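Local coordinates for protein glutamyl-tRNA(Gln) amidotransferase subunit B, mitochondrial (Saccharomyces cerevisiae, PDB 4N0H) that belongs to the GatB/GatE family and assembles with subunits A and F into a three-chain mitochondrial amidotransferase, at residues G17-Q23 against A209-N215; A71-S75 against P110-G114; K131-Q137 against L172-F178. Residue numbers count along the deposited sequence, not the author numbering.

Contact 1: residues G17-Q23 against A209-N215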
loop_
_atom_site.group_PDB
_atom_site.type_symbol
_atom_site.label_atom_id
_atom_site.label_comp_id
_atom_site.label_asym_id
_atom_site.label_seq_id
_atom_site.Cartn_x
_atom_site.Cartn_y
_atom_site.Cartn_z
ATOM N N GLY B 17 -34.360 8.065 8.136
ATOM C CA GLY B 17 -33.061 8.710 8.156
ATOM C C GLY B 17 -32.572 8.985 6.747
ATOM O O GLY B 17 -33.016 8.347 5.796
ATOM N N LEU B 18 -31.657 9.939 6.613
ATOM C CA LEU B 18 -31.137 10.308 5.301
ATOM C C LEU B 18 -29.629 10.113 5.211
ATOM O O LEU B 18 -28.906 10.313 6.189
ATOM C CB LEU B 18 -31.485 11.765 4.977
ATOM C CG LEU B 18 -32.966 12.126 4.898
ATOM C CD1 LEU B 18 -33.136 13.624 4.711
ATOM C CD2 LEU B 18 -33.638 11.367 3.766
ATOM N N GLU B 19 -29.166 9.718 4.028
ATOM C CA GLU B 19 -27.741 9.684 3.728
ATOM C C GLU B 19 -27.487 10.588 2.533
ATOM O O GLU B 19 -27.917 10.291 1.415
ATOM C CB GLU B 19 -27.285 8.259 3.432
ATOM C CG GLU B 19 -27.469 7.312 4.602
ATOM C CD GLU B 19 -27.207 5.868 4.231
ATOM O OE1 GLU B 19 -26.747 5.615 3.095
ATOM O OE2 GLU B 19 -27.464 4.984 5.077
ATOM N N ILE B 20 -26.808 11.704 2.774
ATOM C CA ILE B 20 -26.639 12.727 1.749
ATOM C C ILE B 20 -25.193 12.892 1.297
ATOM O O ILE B 20 -24.325 13.291 2.072
ATOM C CB ILE B 20 -27.181 14.092 2.210
ATOM C CG1 ILE B 20 -28.649 13.971 2.625
ATOM C CG2 ILE B 20 -27.026 15.119 1.100
ATOM C CD1 ILE B 20 -29.272 15.276 3.088
ATOM N N HIS B 21 -24.947 12.583 0.028
ATOM C CA HIS B 21 -23.633 12.776 -0.556
ATOM C C HIS B 21 -23.588 14.126 -1.241
ATOM O O HIS B 21 -24.502 14.495 -1.977
ATOM C CB HIS B 21 -23.305 11.658 -1.545
ATOM C CG HIS B 21 -23.094 10.328 -0.896
ATOM N ND1 HIS B 21 -24.132 9.557 -0.423
ATOM C CD2 HIS B 21 -21.960 9.635 -0.636
ATOM C CE1 HIS B 21 -23.649 8.444 0.098
ATOM N NE2 HIS B 21 -22.334 8.467 -0.017
ATOM N N THR B 22 -22.519 14.867 -0.985
ATOM C CA THR B 22 -22.394 16.218 -1.499
ATOM C C THR B 22 -21.020 16.448 -2.124
ATOM O O THR B 22 -19.995 16.285 -1.465
ATOM C CB THR B 22 -22.643 17.244 -0.377
ATOM O OG1 THR B 22 -24.054 17.388 -0.166
ATOM C CG2 THR B 22 -22.067 18.584 -0.744
ATOM N N GLN B 23 -21.008 16.816 -3.401
ATOM C CA GLN B 23 -19.769 17.149 -4.087
ATOM C C GLN B 23 -19.233 18.475 -3.577
ATOM O O GLN B 23 -19.939 19.482 -3.603
ATOM C CB GLN B 23 -19.985 17.243 -5.601
ATOM C CG GLN B 23 -20.141 15.910 -6.304
ATOM C CD GLN B 23 -20.107 16.034 -7.818
ATOM O OE1 GLN B 23 -20.563 17.030 -8.384
ATOM N NE2 GLN B 23 -19.558 15.022 -8.483
ATOM N N ALA B 209 -24.685 17.191 -7.782
ATOM C CA ALA B 209 -23.808 17.801 -6.785
ATOM C C ALA B 209 -24.247 17.416 -5.373
ATOM O O ALA B 209 -23.466 17.493 -4.425
ATOM C CB ALA B 209 -23.799 19.306 -6.941
ATOM N N MET B 210 -25.512 17.024 -5.247
ATOM C CA MET B 210 -26.049 16.484 -4.005
ATOM C C MET B 210 -26.910 15.268 -4.330
ATOM O O MET B 210 -27.679 15.280 -5.292
ATOM C CB MET B 210 -26.861 17.546 -3.261
ATOM C CG MET B 210 -27.544 17.060 -1.995
ATOM S SD MET B 210 -28.271 18.429 -1.063
ATOM C CE MET B 210 -29.368 17.558 0.049
ATOM N N ARG B 211 -26.759 14.208 -3.543
ATOM C CA ARG B 211 -27.494 12.969 -3.772
ATOM C C ARG B 211 -28.051 12.476 -2.444
ATOM O O ARG B 211 -27.332 12.418 -1.443
ATOM C CB ARG B 211 -26.581 11.903 -4.384
ATOM C CG ARG B 211 -25.811 12.373 -5.610
ATOM C CD ARG B 211 -24.544 11.558 -5.829
ATOM N NE ARG B 211 -23.592 12.263 -6.686
ATOM C CZ ARG B 211 -22.310 11.933 -6.812
ATOM N NH1 ARG B 211 -21.821 10.904 -6.134
ATOM N NH2 ARG B 211 -21.516 12.636 -7.611
ATOM N N VAL B 212 -29.332 12.120 -2.435
ATOM C CA VAL B 212 -29.998 11.732 -1.198
ATOM C C VAL B 212 -30.507 10.290 -1.217
ATOM O O VAL B 212 -31.390 9.946 -1.999
ATOM C CB VAL B 212 -31.182 12.667 -0.896
ATOM C CG1 VAL B 212 -31.855 12.267 0.408
ATOM C CG2 VAL B 212 -30.719 14.111 -0.853
ATOM N N ASP B 213 -29.937 9.454 -0.356
ATOM C CA ASP B 213 -30.486 8.127 -0.102
ATOM C C ASP B 213 -31.341 8.183 1.159
ATOM O O ASP B 213 -31.129 9.034 2.021
ATOM C CB ASP B 213 -29.371 7.097 0.085
ATOM C CG ASP B 213 -28.544 6.892 -1.169
ATOM O OD1 ASP B 213 -29.073 7.109 -2.282
ATOM O OD2 ASP B 213 -27.361 6.505 -1.034
ATOM N N VAL B 214 -32.302 7.272 1.265
ATOM C CA VAL B 214 -33.186 7.222 2.424
ATOM C C VAL B 214 -33.141 5.838 3.055
ATOM O O VAL B 214 -33.037 4.835 2.354
ATOM C CB VAL B 214 -34.651 7.531 2.026
ATOM C CG1 VAL B 214 -35.571 7.498 3.243
ATOM C CG2 VAL B 214 -34.743 8.874 1.333
ATOM N N ASN B 215 -33.193 5.789 4.381
ATOM C CA ASN B 215 -33.457 4.542 5.086
ATOM C C ASN B 215 -34.641 4.731 6.028
ATOM O O ASN B 215 -34.745 5.753 6.707
ATOM C CB ASN B 215 -32.222 4.054 5.848
ATOM C CG ASN B 215 -31.694 5.085 6.824
ATOM O OD1 ASN B 215 -30.742 5.806 6.527
ATOM N ND2 ASN B 215 -32.311 5.161 7.998
#
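Six consecutive antiparallel bridges join 17-23 to 210-215 without a break in register, from Gly-17 CA and Asn-215 CA at 5.2 Å to Thr-22 CA and Met-210 CA at 4.4 Å, with the strand axes 4.6 Å apart at 158°. The backbone ladder is regular: Glu-19 N to Asp-213 O (2.9 Å) and Asp-213 N to Glu-19 O (2.8 Å) are typical, and Gln-23 N to Ala-209 O (2.7 Å) closes one end.

The shape lies in the side chains of the two faces. On the apolar one, Leu-18 CD2 settles into the notch between two valines, 3.9 Å from Val-212 CG1 and 3.7 Å from Val-214 CG2. Ile-20 fills the next notch, its CG1 4.0 Å from Val-212 CG2 and its CG2 3.5 Å from Met-210 CE, which the extended Met-210 side chain carries back across the strand gap. Helices 181-197 and 232-248 pack on this surface, through Tyr-191 and Ile-235 among others.

The face with Glu-19, His-21, Arg-211 and Asp-213 is polar and partly exposed. Here the hollow is Gly-17: the chi1 p rotamer of Asn-215 folds its amide over it, ND2 lying 3.6 Å from Gly-17 CA, where an ideal CB would collide. Two like charges, Glu-19 OE1 and Asp-213 OD2, stand 4.3 Å apart, while Gln-23 NE2 hydrogen-bonds to Asp-143 and the Arg-211 guanidinium forms a salt bridge with it.

With strand 168-174 on the other edge of 14-23, this is the interior of a mixed beta sheet with helices on one face, within the GatB/GatE catalytic domain.

Contact 2: residues A71-S75 against P110-G114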
loop_
_atom_site.group_PDB
_atom_site.type_symbol
_atom_site.label_atom_id
_atom_site.label_comp_id
_atom_site.label_asym_id
_atom_site.label_seq_id
_atom_site.Cartn_x
_atom_site.Cartn_y
_atom_site.Cartn_z
ATOM N N ALA B 71 -14.665 20.434 5.327
ATOM C CA ALA B 71 -15.286 19.544 6.305
ATOM C C ALA B 71 -15.323 20.169 7.709
ATOM O O ALA B 71 -16.251 19.926 8.485
ATOM C CB ALA B 71 -14.589 18.201 6.330
ATOM N N MET B 72 -14.306 20.961 8.035
ATOM C CA MET B 72 -14.291 21.697 9.300
ATOM C C MET B 72 -15.460 22.678 9.393
ATOM O O MET B 72 -16.170 22.719 10.398
ATOM C CB MET B 72 -12.971 22.450 9.470
ATOM C CG MET B 72 -11.957 21.718 10.331
ATOM S SD MET B 72 -12.608 21.466 11.994
ATOM C CE MET B 72 -11.168 20.804 12.808
ATOM N N LYS B 73 -15.658 23.459 8.336
ATOM C CA LYS B 73 -16.720 24.461 8.319
ATOM C C LYS B 73 -18.091 23.817 8.500
ATOM O O LYS B 73 -18.938 24.328 9.241
ATOM C CB LYS B 73 -16.669 25.293 7.034
ATOM C CG LYS B 73 -15.355 26.035 6.840
ATOM C CD LYS B 73 -15.343 26.861 5.562
ATOM C CE LYS B 73 -16.206 28.099 5.696
ATOM N NZ LYS B 73 -16.220 28.912 4.444
ATOM N N LEU B 74 -18.298 22.678 7.846
ATOM C CA LEU B 74 -19.564 21.965 7.974
ATOM C C LEU B 74 -19.762 21.409 9.387
ATOM O O LEU B 74 -20.847 21.520 9.947
ATOM C CB LEU B 74 -19.667 20.839 6.945
ATOM C CG LEU B 74 -20.972 20.051 7.019
ATOM C CD1 LEU B 74 -22.180 20.973 6.799
ATOM C CD2 LEU B 74 -20.965 18.911 6.019
ATOM N N SER B 75 -18.716 20.810 9.954
ATOM C CA SER B 75 -18.790 20.247 11.303
ATOM C C SER B 75 -19.144 21.329 12.317
ATOM O O SER B 75 -19.972 21.119 13.199
ATOM C CB SER B 75 -17.462 19.597 11.698
ATOM O OG SER B 75 -17.071 18.608 10.763
ATOM N N PRO B 110 -14.691 8.267 10.999
ATOM C CA PRO B 110 -15.231 9.408 10.254
ATOM C C PRO B 110 -14.651 10.734 10.741
ATOM O O PRO B 110 -14.141 10.813 11.863
ATOM C CB PRO B 110 -16.738 9.331 10.538
ATOM C CG PRO B 110 -16.841 8.596 11.836
ATOM C CD PRO B 110 -15.716 7.601 11.820
ATOM N N PHE B 111 -14.721 11.754 9.889
ATOM C CA PHE B 111 -14.185 13.074 10.208
ATOM C C PHE B 111 -14.822 13.683 11.461
ATOM O O PHE B 111 -14.131 14.276 12.284
ATOM C CB PHE B 111 -14.354 14.033 9.021
ATOM C CG PHE B 111 -13.689 15.373 9.226
ATOM C CD1 PHE B 111 -14.409 16.456 9.715
ATOM C CD2 PHE B 111 -12.342 15.543 8.945
ATOM C CE1 PHE B 111 -13.797 17.685 9.910
ATOM C CE2 PHE B 111 -11.723 16.771 9.135
ATOM C CZ PHE B 111 -12.449 17.841 9.623
ATOM N N ALA B 112 -16.138 13.544 11.588
ATOM C CA ALA B 112 -16.868 14.100 12.725
ATOM C C ALA B 112 -18.066 13.241 13.098
ATOM O O ALA B 112 -18.566 12.459 12.289
ATOM C CB ALA B 112 -17.319 15.530 12.429
ATOM N N ARG B 113 -18.521 13.394 14.334
ATOM C CA ARG B 113 -19.706 12.694 14.801
ATOM C C ARG B 113 -20.603 13.647 15.580
ATOM O O ARG B 113 -20.149 14.683 16.080
ATOM C CB ARG B 113 -19.318 11.494 15.668
ATOM C CG ARG B 113 -18.754 10.316 14.880
ATOM C CD ARG B 113 -18.255 9.211 15.804
ATOM N NE ARG B 113 -16.900 9.465 16.294
ATOM C CZ ARG B 113 -16.379 8.902 17.381
ATOM N NH1 ARG B 113 -17.100 8.059 18.108
ATOM N NH2 ARG B 113 -15.137 9.189 17.749
ATOM N N GLY B 114 -21.881 13.300 15.677
ATOM C CA GLY B 114 -22.836 14.130 16.386
ATOM C C GLY B 114 -23.195 15.366 15.588
ATOM O O GLY B 114 -22.930 15.445 14.387
#
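A methyl group seated on a ring face is the distinctive feature here: Ala-71 CB lies 3.8 Å from the centroid of the Phe-111 ring and 15° off its normal, a CH-pi contact. The motif is a helix packed on a sheet at a classic beta bulge, where Phe-111 and Ala-112 both face Leu-138 of strand 130-142. Phe-111 has helical backbone angles (-59/-42) between the extended residues Pro-110 and Ala-112, and both its CA-to-CB bond and that of Ala-112 point toward helix 65-78.

No hydrogen bond crosses, and only 183 Å² is buried, yet every touching residue is buried. Met-72 adds CG at 4.0 Å from Phe-111 CZ and continues onto helix 298-306, so the ring sits in an apolar pocket that Leu-296 also lines. Ser-75 contributes a polar atom without needing a partner across the gap: its OG donates to Ala-71 O (2.8 Å) within the helix, while the same OG lies 3.5 Å from both Phe-111 CE1, near the ring plane, and Ala-112 CB.

Contact 3: residues K131-Q137 against L172-F178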
loop_
_atom_site.group_PDB
_atom_site.type_symbol
_atom_site.label_atom_id
_atom_site.label_comp_id
_atom_site.label_asym_id
_atom_site.label_seq_id
_atom_site.Cartn_x
_atom_site.Cartn_y
_atom_site.Cartn_z
ATOM N N LYS B 131 -38.202 21.107 16.032
ATOM C CA LYS B 131 -37.810 19.724 15.794
ATOM C C LYS B 131 -36.344 19.654 15.381
ATOM O O LYS B 131 -35.951 20.233 14.368
ATOM C CB LYS B 131 -38.690 19.113 14.703
ATOM C CG LYS B 131 -38.219 17.768 14.178
ATOM C CD LYS B 131 -38.410 16.660 15.201
ATOM C CE LYS B 131 -38.220 15.297 14.552
ATOM N NZ LYS B 131 -38.307 14.177 15.529
ATOM N N GLU B 132 -35.534 18.952 16.167
ATOM C CA GLU B 132 -34.123 18.812 15.831
ATOM C C GLU B 132 -33.834 17.466 15.170
ATOM O O GLU B 132 -34.351 16.426 15.585
ATOM C CB GLU B 132 -33.224 19.037 17.053
ATOM C CG GLU B 132 -33.033 17.824 17.950
ATOM C CD GLU B 132 -31.854 17.981 18.894
ATOM O OE1 GLU B 132 -30.993 17.074 18.926
ATOM O OE2 GLU B 132 -31.791 19.009 19.603
ATOM N N ILE B 133 -33.026 17.507 14.116
ATOM C CA ILE B 133 -32.600 16.301 13.419
ATOM C C ILE B 133 -31.137 16.035 13.745
ATOM O O ILE B 133 -30.258 16.773 13.302
ATOM C CB ILE B 133 -32.742 16.452 11.891
ATOM C CG1 ILE B 133 -34.168 16.873 11.518
ATOM C CG2 ILE B 133 -32.361 15.158 11.194
ATOM C CD1 ILE B 133 -35.214 15.821 11.808
ATOM N N GLY B 134 -30.877 14.988 14.520
ATOM C CA GLY B 134 -29.520 14.651 14.910
ATOM C C GLY B 134 -28.683 14.100 13.770
ATOM O O GLY B 134 -29.190 13.406 12.886
ATOM N N ILE B 135 -27.391 14.412 13.790
ATOM C CA ILE B 135 -26.456 13.888 12.801
ATOM C C ILE B 135 -25.645 12.746 13.409
ATOM O O ILE B 135 -25.096 12.881 14.501
ATOM C CB ILE B 135 -25.485 14.981 12.311
ATOM C CG1 ILE B 135 -26.259 16.220 11.848
ATOM C CG2 ILE B 135 -24.588 14.449 11.199
ATOM C CD1 ILE B 135 -27.216 15.960 10.701
ATOM N N LEU B 136 -25.584 11.620 12.709
ATOM C CA LEU B 136 -24.797 10.483 13.169
ATOM C C LEU B 136 -23.320 10.787 12.960
ATOM O O LEU B 136 -22.533 10.810 13.909
ATOM C CB LEU B 136 -25.177 9.220 12.388
ATOM C CG LEU B 136 -25.005 7.824 13.004
ATOM C CD1 LEU B 136 -25.188 6.761 11.930
ATOM C CD2 LEU B 136 -23.673 7.634 13.709
ATOM N N GLN B 137 -22.947 11.019 11.705
ATOM C CA GLN B 137 -21.553 11.247 11.364
ATOM C C GLN B 137 -21.375 11.964 10.030
ATOM O O GLN B 137 -22.323 12.148 9.262
ATOM C CB GLN B 137 -20.795 9.920 11.336
ATOM C CG GLN B 137 -21.292 8.960 10.274
ATOM C CD GLN B 137 -20.702 7.577 10.431
ATOM O OE1 GLN B 137 -20.237 6.978 9.466
ATOM N NE2 GLN B 137 -20.723 7.058 11.656
ATOM N N LEU B 172 -23.067 12.876 4.655
ATOM C CA LEU B 172 -23.686 13.186 5.935
ATOM C C LEU B 172 -24.766 12.159 6.241
ATOM O O LEU B 172 -25.674 11.943 5.441
ATOM C CB LEU B 172 -24.271 14.601 5.915
ATOM C CG LEU B 172 -25.013 15.086 7.163
ATOM C CD1 LEU B 172 -24.677 16.532 7.445
ATOM C CD2 LEU B 172 -26.518 14.911 7.007
ATOM N N VAL B 173 -24.659 11.517 7.397
ATOM C CA VAL B 173 -25.671 10.559 7.817
ATOM C C VAL B 173 -26.420 11.080 9.044
ATOM O O VAL B 173 -25.815 11.365 10.083
ATOM C CB VAL B 173 -25.052 9.189 8.133
ATOM C CG1 VAL B 173 -26.145 8.154 8.374
ATOM C CG2 VAL B 173 -24.145 8.749 7.000
ATOM N N THR B 174 -27.735 11.219 8.918
ATOM C CA THR B 174 -28.557 11.650 10.040
ATOM C C THR B 174 -28.973 10.444 10.869
ATOM O O THR B 174 -28.899 9.306 10.410
ATOM C CB THR B 174 -29.837 12.368 9.572
ATOM O OG1 THR B 174 -30.782 11.401 9.098
ATOM C CG2 THR B 174 -29.530 13.359 8.464
ATOM N N LYS B 175 -29.406 10.698 12.098
ATOM C CA LYS B 175 -30.057 9.675 12.898
ATOM C C LYS B 175 -31.472 9.503 12.351
ATOM O O LYS B 175 -31.966 10.376 11.639
ATOM C CB LYS B 175 -30.069 10.092 14.370
ATOM C CG LYS B 175 -28.714 9.930 15.043
ATOM C CD LYS B 175 -28.382 11.099 15.951
ATOM C CE LYS B 175 -26.965 10.980 16.498
ATOM N NZ LYS B 175 -26.557 12.188 17.269
ATOM N N PRO B 176 -32.128 8.371 12.660
ATOM C CA PRO B 176 -33.488 8.151 12.148
ATOM C C PRO B 176 -34.528 9.039 12.833
ATOM O O PRO B 176 -35.506 8.524 13.372
ATOM C CB PRO B 176 -33.759 6.679 12.490
ATOM C CG PRO B 176 -32.417 6.078 12.761
ATOM C CD PRO B 176 -31.600 7.180 13.347
ATOM N N ASP B 177 -34.328 10.354 12.794
ATOM C CA ASP B 177 -35.170 11.282 13.544
ATOM C C ASP B 177 -36.386 11.792 12.773
ATOM O O ASP B 177 -37.221 12.500 13.332
ATOM C CB ASP B 177 -34.341 12.466 14.047
ATOM C CG ASP B 177 -33.509 12.120 15.266
ATOM O OD1 ASP B 177 -33.548 10.948 15.699
ATOM O OD2 ASP B 177 -32.809 13.017 15.785
ATOM N N PHE B 178 -36.489 11.440 11.497
ATOM C CA PHE B 178 -37.603 11.907 10.679
ATOM C C PHE B 178 -38.870 11.095 10.913
ATOM O O PHE B 178 -38.874 9.874 10.759
ATOM C CB PHE B 178 -37.235 11.888 9.195
ATOM C CG PHE B 178 -36.146 12.852 8.831
ATOM C CD1 PHE B 178 -36.445 14.170 8.535
ATOM C CD2 PHE B 178 -34.825 12.440 8.786
ATOM C CE1 PHE B 178 -35.447 15.062 8.202
ATOM C CE2 PHE B 178 -33.820 13.327 8.451
ATOM C CZ PHE B 178 -34.133 14.640 8.156
#
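Val-173 O receives two donors, Leu-136 N at 2.6 Å and, weakly, Gln-137 N at 3.3 Å. This is the signature of a classic beta bulge, with Leu-136 and Gln-137 both opposite Val-173 and the register shifted by one after the Ile-135/Thr-174 pair. Val-173 N answers Gln-137 O at 3.1 Å with a nearly straight angle of 176°.

Beyond the bulge, Lys-175 N still donates to Gly-134 O (2.8 Å), but strand 168-174 has ended and side chains take over. Asp-177 OD2 accepts from Gly-134 N (3.0 Å, 165°), Lys-131 NZ donates to Asp-177 O (3.0 Å), and Lys-175 NZ reaches Ile-135 O weakly at 3.2 Å. An ideal CB on Gly-134 would collide with Lys-175 CD. Lys-175 O is served within its own segment, by Asp-177 N (2.6 Å) across the inverse gamma turn centred on Pro-176, and by Thr-174 OG1 (3.0 Å). That hydroxyl in turn accepts from Leu-18 N of strand 14-23.

Apolar groups back this polar network: Ile-133 CD1 sits over the Phe-178 ring, 3.9 Å from its centroid, and Ile-135 CD1 meets Leu-172 CD2 at 3.9 Å.

The chemistry implies that contact with strand 130-142 continues past the end of strand 168-174, first through Lys-175 N and Gly-134 O, then through a carboxylate and ammonium groups bonded to backbone atoms.

Overall arrangement
All three contacts reach one sheet, contacts 1 and 3 as strand pairs and contact 2 as a helix laid on it. Ile-20 O to Leu-172 N at 2.9 Å links contacts 1 and 3; contacts 3 and 2 meet where Gly-114 N lies 3.1 Å from Leu-136 O. Helix 181-197 spans the set, its Tyr-191 touching Ile-20, Leu-74 and Leu-172. The centre of contact 1 is about 5 Å from the centre of the chain, those of contacts 2 and 3 each about 13 Å from it. Contact 1 is a regular ladder with one buried and one partly exposed face. Contact 3 includes exposed residues and mixes backbone with side-chain hydrogen bonds. Contact 2, fully buried, relies on apolar and CH-pi packing.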